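Chitin binding domain (Burkholderia pseudomallei, PDB 3UAM) is probably an AA10-family lytic polysaccharide monooxygenase, expected to bind chitin and perhaps to cleave it oxidatively. Local coordinates at residues P55-G60 / L144-F149; M74-G79 / A206-I211; H148-P153 / P186-Y191. All blocks are in the same frame, centred on the assembly; numbering follows the deposited sequence.

Along the chain the segments come in the order 55-60, 74-79, 144-149, 148-153, 186-191 and 206-211. Interactions 1 and 2 therefore cross, while interaction 3 is nested within the loop that interaction 2 closes. The centres of interactions 1 and 2 are about 8 Å apart and their residues touch. Interaction 3 lies about 15 Å from interaction 1, sharing His148 and Phe149 with it, and about 17 Å from interaction 2, centre to centre. Interaction 2 is on strand 205-215, interaction 3 in the turn leading into its sheet neighbour, strand 190-200. Two long loops, after strands 49-51 and 126-133, are thus joined to each other and to the sheet, and that turn to the second loop.

Interaction 1: residues P55-G60 / L144-F149; sequences PATQSG and LARAHF
Arg146 stretches over to the 55-60 loop and overlaps Pro55 with its aliphatic part, Arg146 CG lying 3.9 Å from Pro55 CB. Of the 152 Å² buried by the contact, 83 Å² belongs to Arg146, which identifies it as the main contributor. Its CG stands opposite the carbonyl carbon and beside the backbone N (chi1 -76°), and the chain then runs extended to NE, placing the guanidinium edge before two consecutive carbonyls. Arg146 NE donates to Pro55 O at 2.8 Å, approaching from above that carbonyl's plane. Arg146 NH2 donates to Ala56 O, also at 2.8 Å, along a straighter line (N-H...O 162°). Both oxygens lie in the guanidinium plane, so the pair of bonds restrains rotation of the group. Thr57 adds a third touch from another direction: its methyl CG2 sits over one guanidinium face, 3.4 Å from Arg146 NE. Beyond the two segments, NH2 donates a second time, to Pro76 O, and NH1 forms a salt bridge with Asp78, so all three guanidinium nitrogens are engaged. The base of the side chain is set by the 3-10 turn 146-148, where His148 N bonds to Ala145 O at 2.9 Å. This surface contact thus connects the loop that follows strand 49-51 with the loop leading from strand 126-133 to strand 155-158. Pro55 rests on Trp132 of strand 126-133, while Phe149, just past the turn, packs inward on that same residue and on Val193 and Leu195 of strand 190-200.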
# COMPACT_ATOMS: atom_id res chain seq x y z
N PRO A 55 9.33 1.66 -5.50
CA PRO A 55 9.48 3.08 -5.78
C PRO A 55 9.96 3.42 -7.19
O PRO A 55 10.47 4.52 -7.41
CB PRO A 55 10.54 3.50 -4.75
CG PRO A 55 11.45 2.32 -4.69
CD PRO A 55 10.52 1.12 -4.81
N ALA A 56 9.76 2.53 -8.17
CA ALA A 56 10.15 2.85 -9.54
C ALA A 56 9.33 4.07 -10.00
O ALA A 56 8.26 4.36 -9.43
CB ALA A 56 9.95 1.65 -10.46
N THR A 57 9.86 4.81 -10.98
CA THR A 57 9.16 5.98 -11.53
C THR A 57 8.84 5.83 -13.02
O THR A 57 8.66 6.86 -13.73
CB THR A 57 10.02 7.24 -11.37
OG1 THR A 57 11.28 7.00 -12.01
CG2 THR A 57 10.26 7.57 -9.89
N GLN A 58 8.84 4.61 -13.54
CA GLN A 58 8.71 4.36 -14.98
C GLN A 58 7.77 3.16 -15.17
O GLN A 58 7.71 2.29 -14.30
CB GLN A 58 10.07 4.04 -15.61
CG GLN A 58 10.52 2.60 -15.32
CD GLN A 58 12.02 2.35 -15.49
OE1 GLN A 58 12.83 2.82 -14.67
NE2 GLN A 58 12.39 1.58 -16.51
N SER A 59 7.09 3.11 -16.31
CA SER A 59 6.25 1.95 -16.64
C SER A 59 7.01 0.95 -17.52
O SER A 59 8.09 1.24 -18.02
CB SER A 59 5.00 2.40 -17.40
OG SER A 59 5.39 3.11 -18.56
N GLY A 60 6.40 -0.21 -17.71
CA GLY A 60 6.90 -1.21 -18.66
C GLY A 60 7.98 -2.13 -18.12
O GLY A 60 8.49 -2.98 -18.85
N LEU A 144 4.07 13.10 0.68
CA LEU A 144 4.86 11.87 0.71
C LEU A 144 5.63 11.73 -0.59
O LEU A 144 5.08 11.98 -1.66
CB LEU A 144 3.96 10.64 0.88
CG LEU A 144 3.15 10.55 2.16
CD1 LEU A 144 2.26 9.32 2.16
CD2 LEU A 144 4.10 10.50 3.32
N ALA A 145 6.90 11.33 -0.48
CA ALA A 145 7.80 11.17 -1.64
C ALA A 145 8.71 9.98 -1.38
O ALA A 145 8.92 9.57 -0.23
CB ALA A 145 8.64 12.45 -1.85
N ARG A 146 9.28 9.46 -2.46
CA ARG A 146 10.14 8.28 -2.40
C ARG A 146 11.34 8.49 -1.46
O ARG A 146 11.72 7.57 -0.74
CB ARG A 146 10.62 7.94 -3.82
CG ARG A 146 9.54 7.28 -4.64
CD ARG A 146 9.77 7.44 -6.12
NE ARG A 146 8.83 6.68 -6.90
CZ ARG A 146 7.55 6.97 -7.08
NH1 ARG A 146 6.96 8.04 -6.54
NH2 ARG A 146 6.84 6.19 -7.85
N ALA A 147 11.88 9.70 -1.45
CA ALA A 147 12.98 10.10 -0.54
C ALA A 147 12.67 9.96 0.96
O ALA A 147 13.60 9.99 1.78
CB ALA A 147 13.41 11.54 -0.82
N HIS A 148 11.39 9.85 1.32
CA HIS A 148 10.97 9.70 2.70
C HIS A 148 11.01 8.28 3.18
O HIS A 148 11.00 8.06 4.37
CB HIS A 148 9.55 10.23 2.91
CG HIS A 148 9.40 11.69 2.58
ND1 HIS A 148 8.31 12.20 1.96
CD2 HIS A 148 10.27 12.75 2.81
CE1 HIS A 148 8.49 13.53 1.81
NE2 HIS A 148 9.68 13.86 2.34
N PHE A 149 11.03 7.32 2.25
CA PHE A 149 10.94 5.91 2.56
C PHE A 149 12.29 5.18 2.47
O PHE A 149 13.12 5.47 1.60
CB PHE A 149 9.91 5.25 1.63
CG PHE A 149 8.49 5.64 1.93
CD1 PHE A 149 7.78 4.99 2.92
CD2 PHE A 149 7.89 6.67 1.24
CE1 PHE A 149 6.48 5.33 3.19
CE2 PHE A 149 6.60 7.06 1.53
CZ PHE A 149 5.88 6.38 2.51

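Interaction 2: residues M74-G79 / A206-I211; sequences MPPRDG and AFYQVI
Pro76 sets its CG-CD edge over one face of the Tyr208 ring, and the two residues account for nearly all of the contact: 49 Å² of the tyrosine and 44 Å² of the proline are buried, against 6 Å² for Pro75. The two side chains come from opposite directions, Tyr208 out of strand 205-215 and Pro76 from the loop that follows strand 49-51. Pro76 CG lies 3.9 Å from the Tyr208 ring centroid and only 18° off the ring normal, which meets the geometry of a CH-pi interaction. Measured vertically, this carbon is 3.7 Å above the ring plane, offset toward the rim. The neighbouring proline carbon covers the phenol end, with Pro76 CD 3.5 Å from Tyr208 CZ and 3.4 Å from Tyr208 OH. The pyrrolidine edge formed by CG and CD therefore spans from the ring interior to the hydroxyl. Pro75 is a marginal partner, its CB approaching Tyr208 OH to 4.3 Å.

The tyrosine is presented by a first torsion that sets CG beside the backbone N (chi1 -73°), and the second, 84°, turns the ring so that one face receives the proline. Its far end is fixed where the hydroxyl donates to the carbonyl oxygen of Gly51, at the end of the neighbouring strand 49-51; Phe54 also packs against the side chain. Backbone bonds of Tyr208 with Leu48 and of Ala206 with Gly50 hold strand 205-215 to the same part of the chain. All three touching residues are buried. Across the two segments the cohesion is consequently apolar burial plus CH-pi attraction from CG; the CD hydrogens, probably slightly polarised by the adjoining amide nitrogen, lie beside the hydroxyl, whose polar need Gly51 O meets.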
# COMPACT_ATOMS: atom_id res chain seq x y z
N MET A 74 2.49 3.17 -14.95
CA MET A 74 3.26 4.24 -14.27
C MET A 74 2.95 4.27 -12.79
O MET A 74 1.80 4.41 -12.39
CB MET A 74 2.96 5.59 -14.89
CG MET A 74 3.82 6.75 -14.33
SD MET A 74 5.60 6.57 -14.62
CE MET A 74 5.73 7.10 -16.33
N PRO A 75 3.97 4.07 -11.93
CA PRO A 75 3.66 4.14 -10.51
C PRO A 75 3.26 5.57 -10.07
O PRO A 75 3.49 6.52 -10.79
CB PRO A 75 4.96 3.69 -9.83
CG PRO A 75 5.69 2.91 -10.87
CD PRO A 75 5.37 3.64 -12.15
N PRO A 76 2.62 5.70 -8.90
CA PRO A 76 2.20 7.03 -8.46
C PRO A 76 3.39 7.99 -8.29
O PRO A 76 4.41 7.60 -7.74
CB PRO A 76 1.55 6.77 -7.11
CG PRO A 76 1.17 5.33 -7.15
CD PRO A 76 2.25 4.67 -7.94
N ARG A 77 3.27 9.19 -8.82
CA ARG A 77 4.33 10.18 -8.65
C ARG A 77 4.45 10.63 -7.19
O ARG A 77 3.54 10.41 -6.36
CB ARG A 77 4.17 11.37 -9.60
CG ARG A 77 2.99 12.30 -9.41
CD ARG A 77 3.11 13.41 -10.46
NE ARG A 77 2.11 14.47 -10.38
CZ ARG A 77 2.23 15.55 -9.61
NH1 ARG A 77 3.27 15.68 -8.80
NH2 ARG A 77 1.29 16.48 -9.61
N ASP A 78 5.60 11.23 -6.86
CA ASP A 78 5.79 11.78 -5.53
C ASP A 78 4.66 12.78 -5.26
O ASP A 78 4.25 13.55 -6.14
CB ASP A 78 7.14 12.47 -5.38
CG ASP A 78 8.32 11.47 -5.26
OD1 ASP A 78 8.12 10.26 -4.99
OD2 ASP A 78 9.48 11.92 -5.49
N GLY A 79 4.11 12.74 -4.07
CA GLY A 79 2.98 13.60 -3.73
C GLY A 79 1.63 13.03 -4.11
O GLY A 79 0.61 13.61 -3.74
N ALA A 206 -1.07 -1.90 -8.70
CA ALA A 206 -1.03 -2.24 -7.29
C ALA A 206 -2.00 -1.33 -6.54
O ALA A 206 -2.35 -0.26 -7.01
CB ALA A 206 0.37 -2.05 -6.73
N PHE A 207 -2.43 -1.78 -5.37
CA PHE A 207 -3.26 -0.98 -4.49
C PHE A 207 -2.39 -0.44 -3.36
O PHE A 207 -1.61 -1.17 -2.75
CB PHE A 207 -4.43 -1.80 -3.94
CG PHE A 207 -5.42 -2.22 -5.01
CD1 PHE A 207 -5.06 -3.09 -6.02
CD2 PHE A 207 -6.73 -1.71 -5.01
CE1 PHE A 207 -5.97 -3.44 -7.03
CE2 PHE A 207 -7.63 -2.07 -5.99
CZ PHE A 207 -7.25 -2.94 -7.01
N TYR A 208 -2.55 0.85 -3.09
CA TYR A 208 -1.70 1.61 -2.18
C TYR A 208 -2.48 2.02 -0.93
O TYR A 208 -3.47 2.75 -1.02
CB TYR A 208 -1.17 2.85 -2.92
CG TYR A 208 -0.12 2.51 -3.93
CD1 TYR A 208 -0.46 2.09 -5.21
CD2 TYR A 208 1.23 2.65 -3.63
CE1 TYR A 208 0.52 1.77 -6.15
CE2 TYR A 208 2.22 2.34 -4.55
CZ TYR A 208 1.87 1.88 -5.80
OH TYR A 208 2.85 1.59 -6.74
N GLN A 209 -1.99 1.57 0.23
CA GLN A 209 -2.63 1.83 1.52
C GLN A 209 -1.63 2.36 2.54
O GLN A 209 -0.93 1.61 3.23
CB GLN A 209 -3.33 0.57 2.04
CG GLN A 209 -4.52 0.16 1.18
CD GLN A 209 -5.78 0.91 1.54
OE1 GLN A 209 -6.19 0.92 2.70
NE2 GLN A 209 -6.44 1.51 0.54
N VAL A 210 -1.61 3.68 2.62
CA VAL A 210 -0.87 4.41 3.64
C VAL A 210 -1.52 4.28 5.01
O VAL A 210 -2.73 4.37 5.15
CB VAL A 210 -0.70 5.89 3.20
CG1 VAL A 210 -0.39 6.79 4.37
CG2 VAL A 210 0.42 5.97 2.17
N ILE A 211 -0.69 4.02 6.02
CA ILE A 211 -1.11 3.86 7.40
C ILE A 211 -0.26 4.80 8.23
O ILE A 211 0.99 4.77 8.12
CB ILE A 211 -0.86 2.43 7.94
CG1 ILE A 211 -1.54 1.40 7.05
CG2 ILE A 211 -1.39 2.31 9.37
CD1 ILE A 211 -1.05 -0.01 7.26

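Interaction 3: residues H148-P153 / P186-Y191; sequences HFEPDP and PTRTGY
Chi1 of Glu150 (-69°) sets its CG beside the backbone N, 3.6 Å from Arg188 NH2; the glutamate's bend at chi2 (-70°) then swings the carboxylate round, and a matching bend in Arg188 (chi2 -67°) carries the guanidinium across. The pair lies at the surface of the beta-sandwich expected for an AA10 domain, bridging the loop before strand 155-158 and the turn that leads into strand 190-200. The approach is oblique: CG of Glu150 arrives at the guanidinium edge, near its plane, whereas Glu150 OE2 lies well out of that plane. The carboxylate and guanidinium planes are steeply inclined to each other. Glu150 OE2 and Arg188 NH2 form a long salt bridge of 3.7 Å in which no N-H points at the oxygen, so the attraction is probably one of charge alone and lacks the directed bonds of a bidentate pair.

Firmer bonds orient the guanidinium. Arg188 NE donates to Thr134 O, and the Arg188 side chain touches Ile133 and Pro136. Glu150 packs against Lys135 and Pro136, and its backbone bonds with Ile133, so both partners lean on the end of strand 126-133 and the residues just after it. On the arginine's own segment, Arg188 NH1 donates almost straight to Thr187 O at 2.9 Å, with that oxygen in the guanidinium plane and the nitrogen above the carbonyl plane.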
# COMPACT_ATOMS: atom_id res chain seq x y z
N HIS A 148 11.39 9.85 1.32
CA HIS A 148 10.97 9.70 2.70
C HIS A 148 11.01 8.28 3.18
O HIS A 148 11.00 8.06 4.37
CB HIS A 148 9.55 10.23 2.91
CG HIS A 148 9.40 11.69 2.58
ND1 HIS A 148 8.31 12.20 1.96
CD2 HIS A 148 10.27 12.75 2.81
CE1 HIS A 148 8.49 13.53 1.81
NE2 HIS A 148 9.68 13.86 2.34
N PHE A 149 11.03 7.32 2.25
CA PHE A 149 10.94 5.91 2.56
C PHE A 149 12.29 5.18 2.47
O PHE A 149 13.12 5.47 1.60
CB PHE A 149 9.91 5.25 1.63
CG PHE A 149 8.49 5.64 1.93
CD1 PHE A 149 7.78 4.99 2.92
CD2 PHE A 149 7.89 6.67 1.24
CE1 PHE A 149 6.48 5.33 3.19
CE2 PHE A 149 6.60 7.06 1.53
CZ PHE A 149 5.88 6.38 2.51
N GLU A 150 12.51 4.25 3.41
CA GLU A 150 13.65 3.36 3.38
C GLU A 150 13.67 2.57 2.07
O GLU A 150 12.65 2.01 1.67
CB GLU A 150 13.62 2.38 4.56
CG GLU A 150 13.85 3.00 5.92
CD GLU A 150 15.28 3.48 6.14
OE1 GLU A 150 16.20 3.04 5.39
OE2 GLU A 150 15.49 4.28 7.07
N PRO A 151 14.83 2.50 1.41
CA PRO A 151 14.90 1.80 0.13
C PRO A 151 14.63 0.29 0.25
O PRO A 151 14.18 -0.34 -0.70
CB PRO A 151 16.34 2.11 -0.37
CG PRO A 151 17.12 2.40 0.86
CD PRO A 151 16.14 3.06 1.80
N ASP A 152 14.86 -0.27 1.42
CA ASP A 152 14.56 -1.67 1.66
C ASP A 152 13.21 -1.81 2.35
O ASP A 152 12.95 -1.16 3.35
CB ASP A 152 15.65 -2.33 2.51
CG ASP A 152 16.99 -2.34 1.81
OD1 ASP A 152 17.04 -2.30 0.55
OD2 ASP A 152 18.00 -2.38 2.51
N PRO A 153 12.34 -2.67 1.82
CA PRO A 153 11.04 -2.80 2.46
C PRO A 153 11.18 -3.33 3.88
O PRO A 153 12.11 -4.06 4.19
CB PRO A 153 10.28 -3.78 1.55
CG PRO A 153 11.32 -4.44 0.69
CD PRO A 153 12.52 -3.54 0.65
N PRO A 186 10.06 -1.42 13.28
CA PRO A 186 11.45 -1.08 13.63
C PRO A 186 11.51 0.01 14.70
O PRO A 186 10.49 0.42 15.24
CB PRO A 186 12.01 -0.59 12.30
CG PRO A 186 10.84 0.03 11.62
CD PRO A 186 9.62 -0.73 12.06
N THR A 187 12.72 0.48 14.99
CA THR A 187 12.97 1.53 15.97
C THR A 187 12.73 2.93 15.37
O THR A 187 13.39 3.31 14.41
CB THR A 187 14.43 1.44 16.45
OG1 THR A 187 14.63 0.15 17.04
CG2 THR A 187 14.79 2.56 17.47
N ARG A 188 11.77 3.66 15.93
CA ARG A 188 11.40 5.00 15.46
C ARG A 188 10.83 5.82 16.63
O ARG A 188 10.43 5.27 17.65
CB ARG A 188 10.32 4.94 14.37
CG ARG A 188 10.67 4.28 13.03
CD ARG A 188 11.70 5.06 12.26
NE ARG A 188 11.92 4.54 10.92
CZ ARG A 188 12.69 3.49 10.61
NH1 ARG A 188 13.30 2.79 11.55
NH2 ARG A 188 12.83 3.11 9.34
N THR A 189 10.83 7.14 16.46
CA THR A 189 10.07 8.05 17.32
C THR A 189 9.24 9.01 16.45
O THR A 189 9.63 9.35 15.34
CB THR A 189 11.01 8.89 18.19
OG1 THR A 189 12.08 8.05 18.64
CG2 THR A 189 10.28 9.47 19.40
N GLY A 190 8.10 9.46 16.98
CA GLY A 190 7.30 10.47 16.29
C GLY A 190 6.51 9.90 15.12
O GLY A 190 6.31 8.70 15.02
N TYR A 191 6.07 10.79 14.24
CA TYR A 191 5.18 10.43 13.13
C TYR A 191 5.95 9.73 12.00
O TYR A 191 7.02 10.20 11.54
CB TYR A 191 4.46 11.68 12.61
CG TYR A 191 3.63 11.52 11.35
CD1 TYR A 191 2.83 10.40 11.13
CD2 TYR A 191 3.60 12.52 10.41
CE1 TYR A 191 2.07 10.27 9.98
CE2 TYR A 191 2.84 12.42 9.26
CZ TYR A 191 2.08 11.30 9.05
OH TYR A 191 1.33 11.24 7.89